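Local atomic coordinates of sensor protein (Vibrio parahaemolyticus, PDB entry 3I9Y), a protein that probably acts as the sensor histidine kinase of a two-component system responding to trimethylamine N-oxide, this chain being its mostly helical sensor domain. Residues T86-K90 against N242-S246; L93-I97 against I235-Q239; F196-L200 against Q230-T234. All coordinates share one frame; numbering follows the deposited sequence.

Overall arrangement
Contacts 1 and 2 follow one another along the same antiparallel pair, helix 63-114 against helix 232-267, with centres about 10 Å apart. Both are partly buried, but contact 1 is mainly polar, built round an asparagine and the backbone, whereas contact 2 is mainly leucine and isoleucine with glutamine beside them. They meet where L93 touches N242 and R89 touches Q238. Contact 3 brings residues 230-234, around the start of helix 232-267, against helix 186-208. Its centre lies about 20 Å from the centre of the chain, yet its touching residues are the more buried, and it is built from two phenylalanines and the extended chain of Q230. I97 against V232 joins it to contact 2.

Contact 1: T86-K90 against N242-S246; sequences TVERK and NNEQS
The carbonyl oxygen T86 O receives the helical bond from K90 N at 2.9 Å and also meets the amide end of N242 across the interface. As modelled, N242 OD1 lies 3.0 Å from T86 O; two acceptors that close suggest that the amide is turned over, and turned back it may hydrogen-bond to T86 O. N242 gets there because its CG stands anti to the backbone N (chi1 -174°), which carries the amide across to the other helix. R89 passes it obliquely with an extended chain, R89 CD coming to 3.8 Å from N242 CG, and the guanidinium and amide planes are nearly perpendicular (78°). K90 touches through its aliphatic chain, lying across N243 with K90 CD 3.9 Å from N243 OD1. Q245 directs its amide elsewhere, to a hydrogen bond with E82. The segments run nearly antiparallel (152°), axes 9.8 Å apart, in helix 63-114 and helix 232-267, a long pair within the stacked four-helix bundles of the sensor domain; 86-90 falls in a predicted coiled coil. T86 also leans on L249 of helix 232-267, while K90 NZ makes a weak hydrogen bond to S27 O at the end of helix 5-27.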
loop_
_atom_site.group_PDB
_atom_site.type_symbol
_atom_site.label_atom_id
_atom_site.label_comp_id
_atom_site.label_asym_id
_atom_site.label_seq_id
_atom_site.Cartn_x
_atom_site.Cartn_y
_atom_site.Cartn_z
ATOM N N THR A 86 5.952 2.555 -6.096
ATOM C CA THR A 86 4.720 2.493 -5.304
ATOM C C THR A 86 4.289 1.096 -4.915
ATOM O O THR A 86 3.873 0.846 -3.762
ATOM C CB THR A 86 3.613 3.278 -6.213
ATOM O OG1 THR A 86 3.936 4.654 -5.980
ATOM C CG2 THR A 86 2.357 3.033 -5.915
ATOM N N VAL A 87 4.322 0.173 -5.867
ATOM C CA VAL A 87 3.879 -1.183 -5.610
ATOM C C VAL A 87 4.912 -1.876 -4.698
ATOM O O VAL A 87 4.575 -2.661 -3.766
ATOM C CB VAL A 87 3.595 -1.975 -6.896
ATOM C CG1 VAL A 87 3.352 -3.496 -6.515
ATOM C CG2 VAL A 87 2.282 -1.358 -7.699
ATOM N N GLU A 88 6.204 -1.630 -4.894
ATOM C CA GLU A 88 7.144 -2.278 -4.029
ATOM C C GLU A 88 6.984 -1.642 -2.562
ATOM O O GLU A 88 7.138 -2.362 -1.606
ATOM C CB GLU A 88 8.540 -2.141 -4.538
ATOM C CG GLU A 88 9.566 -2.633 -3.509
ATOM C CD GLU A 88 11.084 -2.670 -4.059
ATOM O OE1 GLU A 88 11.341 -2.180 -5.263
ATOM O OE2 GLU A 88 11.997 -3.139 -3.207
ATOM N N ARG A 89 6.754 -0.354 -2.458
ATOM C CA ARG A 89 6.632 0.254 -1.199
ATOM C C ARG A 89 5.311 -0.335 -0.486
ATOM O O ARG A 89 5.361 -0.620 0.724
ATOM C CB ARG A 89 6.426 1.693 -1.321
ATOM C CG ARG A 89 5.988 2.338 -0.081
ATOM C CD ARG A 89 6.046 3.883 -0.354
ATOM N NE ARG A 89 5.551 4.717 0.746
ATOM C CZ ARG A 89 6.274 5.069 1.836
ATOM N NH1 ARG A 89 7.603 4.663 2.013
ATOM N NH2 ARG A 89 5.670 5.791 2.771
ATOM N N LYS A 90 4.318 -0.665 -1.286
ATOM C CA LYS A 90 3.103 -1.219 -0.787
ATOM C C LYS A 90 3.371 -2.595 -0.099
ATOM O O LYS A 90 2.845 -2.816 1.020
ATOM C CB LYS A 90 2.032 -1.383 -1.932
ATOM C CG LYS A 90 0.926 -2.172 -1.328
ATOM C CD LYS A 90 -0.144 -2.418 -2.293
ATOM C CE LYS A 90 0.422 -3.449 -3.212
ATOM N NZ LYS A 90 -0.719 -4.241 -3.866
ATOM N N ASN A 242 -0.214 5.828 0.295
ATOM C CA ASN A 242 0.499 5.150 -0.795
ATOM C C ASN A 242 -0.559 4.448 -1.622
ATOM O O ASN A 242 -0.462 4.413 -2.899
ATOM C CB ASN A 242 1.519 4.145 -0.287
ATOM C CG ASN A 242 2.369 3.534 -1.431
ATOM O OD1 ASN A 242 2.334 2.341 -1.690
ATOM N ND2 ASN A 242 3.118 4.335 -2.105
ATOM N N ASN A 243 -1.566 3.867 -0.999
ATOM C CA ASN A 243 -2.626 3.202 -1.847
ATOM C C ASN A 243 -3.353 4.247 -2.695
ATOM O O ASN A 243 -3.697 3.990 -3.902
ATOM C CB ASN A 243 -3.715 2.525 -1.062
ATOM C CG ASN A 243 -3.150 1.204 -0.413
ATOM O OD1 ASN A 243 -2.040 0.716 -0.850
ATOM N ND2 ASN A 243 -3.873 0.611 0.604
ATOM N N GLU A 244 -3.549 5.420 -2.118
ATOM C CA GLU A 244 -4.315 6.369 -2.861
ATOM C C GLU A 244 -3.434 6.904 -4.151
ATOM O O GLU A 244 -3.914 7.095 -5.290
ATOM C CB GLU A 244 -4.566 7.481 -1.906
ATOM C CG GLU A 244 -4.862 8.649 -2.525
ATOM C CD GLU A 244 -6.023 9.234 -1.779
ATOM O OE1 GLU A 244 -5.899 10.408 -1.226
ATOM O OE2 GLU A 244 -7.075 8.471 -1.752
ATOM N N GLN A 245 -2.187 7.140 -3.889
ATOM C CA GLN A 245 -1.272 7.589 -4.888
ATOM C C GLN A 245 -1.201 6.416 -5.960
ATOM O O GLN A 245 -1.274 6.579 -7.227
ATOM C CB GLN A 245 0.098 7.820 -4.212
ATOM C CG GLN A 245 0.994 7.969 -5.354
ATOM C CD GLN A 245 0.823 9.543 -5.859
ATOM O OE1 GLN A 245 -0.119 10.364 -5.272
ATOM N NE2 GLN A 245 1.708 9.951 -6.862
ATOM N N SER A 246 -1.224 5.191 -5.520
ATOM C CA SER A 246 -1.144 4.177 -6.535
ATOM C C SER A 246 -2.452 4.068 -7.411
ATOM O O SER A 246 -2.409 3.831 -8.671
ATOM C CB SER A 246 -0.559 2.912 -5.871
ATOM O OG SER A 246 -1.292 1.855 -6.306
#

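Contact 2: L93-I97 against I235-Q239; sequences LAKEI and ILLQQ
L93 pairs with Q239 and I97 with I235 as the segments 93-97 and 235-239 run nearly antiparallel, their N-to-C directions 156° apart and their axes 9.7 Å apart. The closest alpha carbons, L93 CA and Q239 CA, are separated by 6.2 Å; one turn on, I97 CA and I235 CA are 6.7 Å apart. I97 touches at three points. Its CG1 lies against the methyl of I235, with I97 CG1 to I235 CG2 at 3.5 Å, the two side chains lying alongside one another and pointing contrary ways. At the end of that arm, I97 CD1 rests on the amide end of Q239, 3.7 Å from Q239 CD, and the CG2 methyl on the other arm packs against the CD2 methyl of L236. The two matched pairs thus recur one turn apart on both helices. These helices belong to the stacked four-helix bundles of the sensor domain, and 93-97 also falls within a predicted coiled coil. L93 sends its two methyls different ways: L93 CD1 lies over the opposite backbone, 3.6 Å from Q239 CA, while L93 CD2 meets I235 CG2 at 4.0 Å. Q239 has CG anti to its backbone nitrogen (chi1 165°) and continues extended, which brings its amide across to A94, where Q239 NE2 is 3.9 Å from A94 CA. At the more open margin, the CB of E96 touches the CD1 methyl of I235; the carboxylate of E96 forms a salt bridge with R100 on its own helix, and I235 touches that arginine too.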
loop_
_atom_site.group_PDB
_atom_site.type_symbol
_atom_site.label_atom_id
_atom_site.label_comp_id
_atom_site.label_asym_id
_atom_site.label_seq_id
_atom_site.Cartn_x
_atom_site.Cartn_y
_atom_site.Cartn_z
ATOM N N LEU A 93 5.446 -1.845 3.283
ATOM C CA LEU A 93 4.594 -1.199 4.292
ATOM C C LEU A 93 3.607 -2.333 4.892
ATOM O O LEU A 93 3.446 -2.358 6.137
ATOM C CB LEU A 93 3.620 -0.148 3.696
ATOM C CG LEU A 93 4.267 1.105 3.274
ATOM C CD1 LEU A 93 3.309 2.234 2.706
ATOM C CD2 LEU A 93 4.986 1.741 4.395
ATOM N N ALA A 94 3.090 -3.291 4.097
ATOM C CA ALA A 94 2.086 -4.209 4.553
ATOM C C ALA A 94 2.801 -5.130 5.584
ATOM O O ALA A 94 2.287 -5.504 6.641
ATOM C CB ALA A 94 1.510 -4.965 3.472
ATOM N N LYS A 95 4.048 -5.448 5.272
ATOM C CA LYS A 95 4.939 -6.192 6.128
ATOM C C LYS A 95 5.300 -5.534 7.408
ATOM O O LYS A 95 5.287 -6.194 8.447
ATOM C CB LYS A 95 6.265 -6.390 5.386
ATOM C CG LYS A 95 7.235 -7.167 6.097
ATOM C CD LYS A 95 6.388 -8.449 6.045
ATOM C CE LYS A 95 5.694 -8.809 7.573
ATOM N NZ LYS A 95 5.034 -10.286 7.820
ATOM N N GLU A 96 5.659 -4.263 7.381
ATOM C CA GLU A 96 6.014 -3.561 8.536
ATOM C C GLU A 96 4.707 -3.655 9.461
ATOM O O GLU A 96 4.830 -3.819 10.718
ATOM C CB GLU A 96 6.391 -2.086 8.356
ATOM C CG GLU A 96 7.929 -1.700 7.654
ATOM C CD GLU A 96 9.146 -1.708 8.699
ATOM O OE1 GLU A 96 8.791 -2.085 9.925
ATOM O OE2 GLU A 96 10.391 -1.295 8.394
ATOM N N ILE A 97 3.516 -3.335 8.894
ATOM C CA ILE A 97 2.313 -3.375 9.661
ATOM C C ILE A 97 1.984 -4.800 10.230
ATOM O O ILE A 97 1.660 -4.875 11.375
ATOM C CB ILE A 97 1.131 -2.849 8.793
ATOM C CG1 ILE A 97 1.329 -1.329 8.566
ATOM C CG2 ILE A 97 -0.156 -3.073 9.553
ATOM C CD1 ILE A 97 0.677 -0.870 7.174
ATOM N N ILE A 235 2.122 4.075 10.370
ATOM C CA ILE A 235 2.471 3.275 9.126
ATOM C C ILE A 235 1.145 2.985 8.377
ATOM O O ILE A 235 1.060 3.016 7.116
ATOM C CB ILE A 235 3.205 1.982 9.471
ATOM C CG1 ILE A 235 4.510 2.379 10.284
ATOM C CG2 ILE A 235 3.609 1.338 8.124
ATOM C CD1 ILE A 235 5.245 1.086 10.862
ATOM N N LEU A 236 0.039 2.854 9.154
ATOM C CA LEU A 236 -1.287 2.649 8.516
ATOM C C LEU A 236 -1.653 3.906 7.711
ATOM O O LEU A 236 -2.296 3.768 6.579
ATOM C CB LEU A 236 -2.440 2.345 9.516
ATOM C CG LEU A 236 -2.237 0.888 10.010
ATOM C CD1 LEU A 236 -3.248 0.784 11.295
ATOM C CD2 LEU A 236 -2.773 -0.161 9.004
ATOM N N LEU A 237 -1.286 5.095 8.231
ATOM C CA LEU A 237 -1.591 6.299 7.423
ATOM C C LEU A 237 -0.703 6.361 6.150
ATOM O O LEU A 237 -1.204 6.826 5.094
ATOM C CB LEU A 237 -1.436 7.677 8.220
ATOM C CG LEU A 237 -2.342 7.499 9.523
ATOM C CD1 LEU A 237 -2.015 8.409 10.701
ATOM C CD2 LEU A 237 -3.853 7.822 9.067
ATOM N N GLN A 238 0.599 5.936 6.258
ATOM C CA GLN A 238 1.387 5.982 5.082
ATOM C C GLN A 238 0.803 4.960 4.070
ATOM O O GLN A 238 0.878 5.230 2.935
ATOM C CB GLN A 238 2.841 5.579 5.436
ATOM C CG GLN A 238 3.465 6.782 6.209
ATOM C CD GLN A 238 4.672 6.217 7.132
ATOM O OE1 GLN A 238 4.850 5.012 7.264
ATOM N NE2 GLN A 238 5.358 7.053 7.749
ATOM N N GLN A 239 0.335 3.780 4.509
ATOM C CA GLN A 239 -0.138 2.777 3.593
ATOM C C GLN A 239 -1.425 3.452 2.993
ATOM O O GLN A 239 -1.672 3.284 1.789
ATOM C CB GLN A 239 -0.606 1.515 4.340
ATOM C CG GLN A 239 -1.391 0.611 3.537
ATOM C CD GLN A 239 -1.628 -0.692 4.327
ATOM O OE1 GLN A 239 -2.595 -0.754 5.220
ATOM N NE2 GLN A 239 -0.882 -1.720 4.013
#

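Contact 3: F196-L200 against Q230-T234; sequences FENNL and QVVFT
F196 and F233 form the aromatic part of this contact. Their ring centroids are 5.4 Å apart and the planes are inclined at 54°, an oblique pair that is neither a parallel stack nor a T. F233 sets its far end against the base of the F196 side chain: F233 CE2 lies over one face of the F196 ring, 3.8 Å from F196 CG, while F233 CZ approaches F196 CB to 3.7 Å. The F196 ring is carried across the interface by its first torsion, 169°, which places CG opposite the backbone nitrogen.

The remaining cross-contacts converge on Q230, whose extended side chain reaches helix 186-208 beside the phenylalanines. Its methylene meets the F196 ring, with Q230 CG 3.6 Å from F196 CE2. The amide at its end, whose two ends are probably interchanged in the model, abuts the CB of E197 and faces L200, Q230 CD being 4.2 Å from L200 CD2. The E197 chain stands nearly perpendicular to that of Q230 and takes part through its aliphatic carbons.

Among the hydrogen bonds within 230-234, V231 O is held twice by T234, from T234 N at 2.9 Å and from T234 OG1 at 3.0 Å; the hydroxyl lies in the carbonyl plane on a lone pair, at a C=O...O angle of 140°. The two bonds hold T234 to V231 near the beginning of helix 232-267.

Helices 158-180, 186-208 and 232-267 of this all-helical sensor domain come together here: I177 of helix 158-180 touches F196 and M173 touches L200. F233 also lies against I192 and Q193 of helix 186-208, whereas V232 turns to R100 and M104 of helix 63-114, so that the start of helix 232-267 is wedged between these two helices.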
loop_
_atom_site.group_PDB
_atom_site.type_symbol
_atom_site.label_atom_id
_atom_site.label_comp_id
_atom_site.label_asym_id
_atom_site.label_seq_id
_atom_site.Cartn_x
_atom_site.Cartn_y
_atom_site.Cartn_z
ATOM N N PHE A 196 -7.167 4.322 20.784
ATOM C CA PHE A 196 -6.367 3.219 21.312
ATOM C C PHE A 196 -5.492 3.908 22.236
ATOM O O PHE A 196 -5.123 3.374 23.315
ATOM C CB PHE A 196 -5.459 2.628 20.148
ATOM C CG PHE A 196 -4.400 1.653 20.610
ATOM C CD1 PHE A 196 -4.642 0.255 20.517
ATOM C CD2 PHE A 196 -3.204 2.087 21.076
ATOM C CE1 PHE A 196 -3.669 -0.661 20.911
ATOM C CE2 PHE A 196 -2.200 1.183 21.476
ATOM C CZ PHE A 196 -2.415 -0.191 21.414
ATOM N N GLU A 197 -5.069 5.142 21.867
ATOM C CA GLU A 197 -4.145 5.809 22.824
ATOM C C GLU A 197 -4.853 6.162 24.212
ATOM O O GLU A 197 -4.225 6.134 25.279
ATOM C CB GLU A 197 -3.669 7.130 22.270
ATOM C CG GLU A 197 -2.799 7.862 23.289
ATOM C CD GLU A 197 -2.141 9.156 22.663
ATOM O OE1 GLU A 197 -2.786 9.943 21.868
ATOM O OE2 GLU A 197 -0.928 9.373 22.940
ATOM N N ASN A 198 -6.099 6.563 24.160
ATOM C CA ASN A 198 -6.852 6.964 25.419
ATOM C C ASN A 198 -7.006 5.618 26.256
ATOM O O ASN A 198 -6.694 5.586 27.438
ATOM C CB ASN A 198 -8.227 7.493 25.046
ATOM C CG ASN A 198 -8.183 8.912 24.309
ATOM O OD1 ASN A 198 -7.186 9.754 24.480
ATOM N ND2 ASN A 198 -9.284 9.202 23.492
ATOM N N ASN A 199 -7.286 4.492 25.590
ATOM C CA ASN A 199 -7.412 3.186 26.298
ATOM C C ASN A 199 -6.174 2.797 26.949
ATOM O O ASN A 199 -6.179 2.286 28.050
ATOM C CB ASN A 199 -7.808 2.120 25.370
ATOM C CG ASN A 199 -9.153 2.223 25.073
ATOM O OD1 ASN A 199 -9.797 2.936 25.827
ATOM N ND2 ASN A 199 -9.717 1.574 23.984
ATOM N N LEU A 200 -5.050 2.995 26.268
ATOM C CA LEU A 200 -3.789 2.715 26.862
ATOM C C LEU A 200 -3.538 3.553 28.188
ATOM O O LEU A 200 -2.945 3.078 29.157
ATOM C CB LEU A 200 -2.750 3.031 25.809
ATOM C CG LEU A 200 -1.478 2.608 26.411
ATOM C CD1 LEU A 200 -1.258 1.050 26.262
ATOM C CD2 LEU A 200 -0.424 3.261 25.646
ATOM N N GLN A 230 2.720 1.958 19.100
ATOM C CA GLN A 230 1.686 2.795 18.596
ATOM C C GLN A 230 2.178 3.449 17.287
ATOM O O GLN A 230 1.316 3.900 16.549
ATOM C CB GLN A 230 1.203 4.022 19.596
ATOM C CG GLN A 230 0.526 3.461 20.749
ATOM C CD GLN A 230 0.334 4.648 21.808
ATOM O OE1 GLN A 230 1.306 5.073 22.567
ATOM N NE2 GLN A 230 -0.855 5.214 21.750
ATOM N N VAL A 231 3.468 3.429 16.980
ATOM C CA VAL A 231 4.015 3.942 15.641
ATOM C C VAL A 231 3.292 3.133 14.550
ATOM O O VAL A 231 3.241 3.603 13.414
ATOM C CB VAL A 231 5.552 3.672 15.310
ATOM C CG1 VAL A 231 6.406 3.944 16.509
ATOM C CG2 VAL A 231 5.795 2.229 15.258
ATOM N N VAL A 232 2.678 1.952 14.828
ATOM C CA VAL A 232 1.959 1.207 13.685
ATOM C C VAL A 232 0.815 2.087 13.074
ATOM O O VAL A 232 0.479 2.005 11.902
ATOM C CB VAL A 232 1.438 -0.090 14.194
ATOM C CG1 VAL A 232 0.143 0.148 15.019
ATOM C CG2 VAL A 232 1.056 -0.986 13.027
ATOM N N PHE A 233 0.162 2.993 13.843
ATOM C CA PHE A 233 -0.883 3.773 13.279
ATOM C C PHE A 233 -0.214 4.840 12.284
ATOM O O PHE A 233 -0.875 5.229 11.307
ATOM C CB PHE A 233 -1.636 4.576 14.419
ATOM C CG PHE A 233 -2.548 3.672 15.232
ATOM C CD1 PHE A 233 -3.782 3.257 14.716
ATOM C CD2 PHE A 233 -2.071 3.221 16.474
ATOM C CE1 PHE A 233 -4.519 2.407 15.454
ATOM C CE2 PHE A 233 -2.807 2.340 17.242
ATOM C CZ PHE A 233 -4.032 1.917 16.766
ATOM N N THR A 234 1.035 5.278 12.476
ATOM C CA THR A 234 1.446 6.237 11.470
ATOM C C THR A 234 1.844 5.397 10.281
ATOM O O THR A 234 1.773 5.923 9.216
ATOM C CB THR A 234 2.629 7.093 11.841
ATOM O OG1 THR A 234 3.707 6.199 11.972
ATOM C CG2 THR A 234 2.506 7.636 13.296
#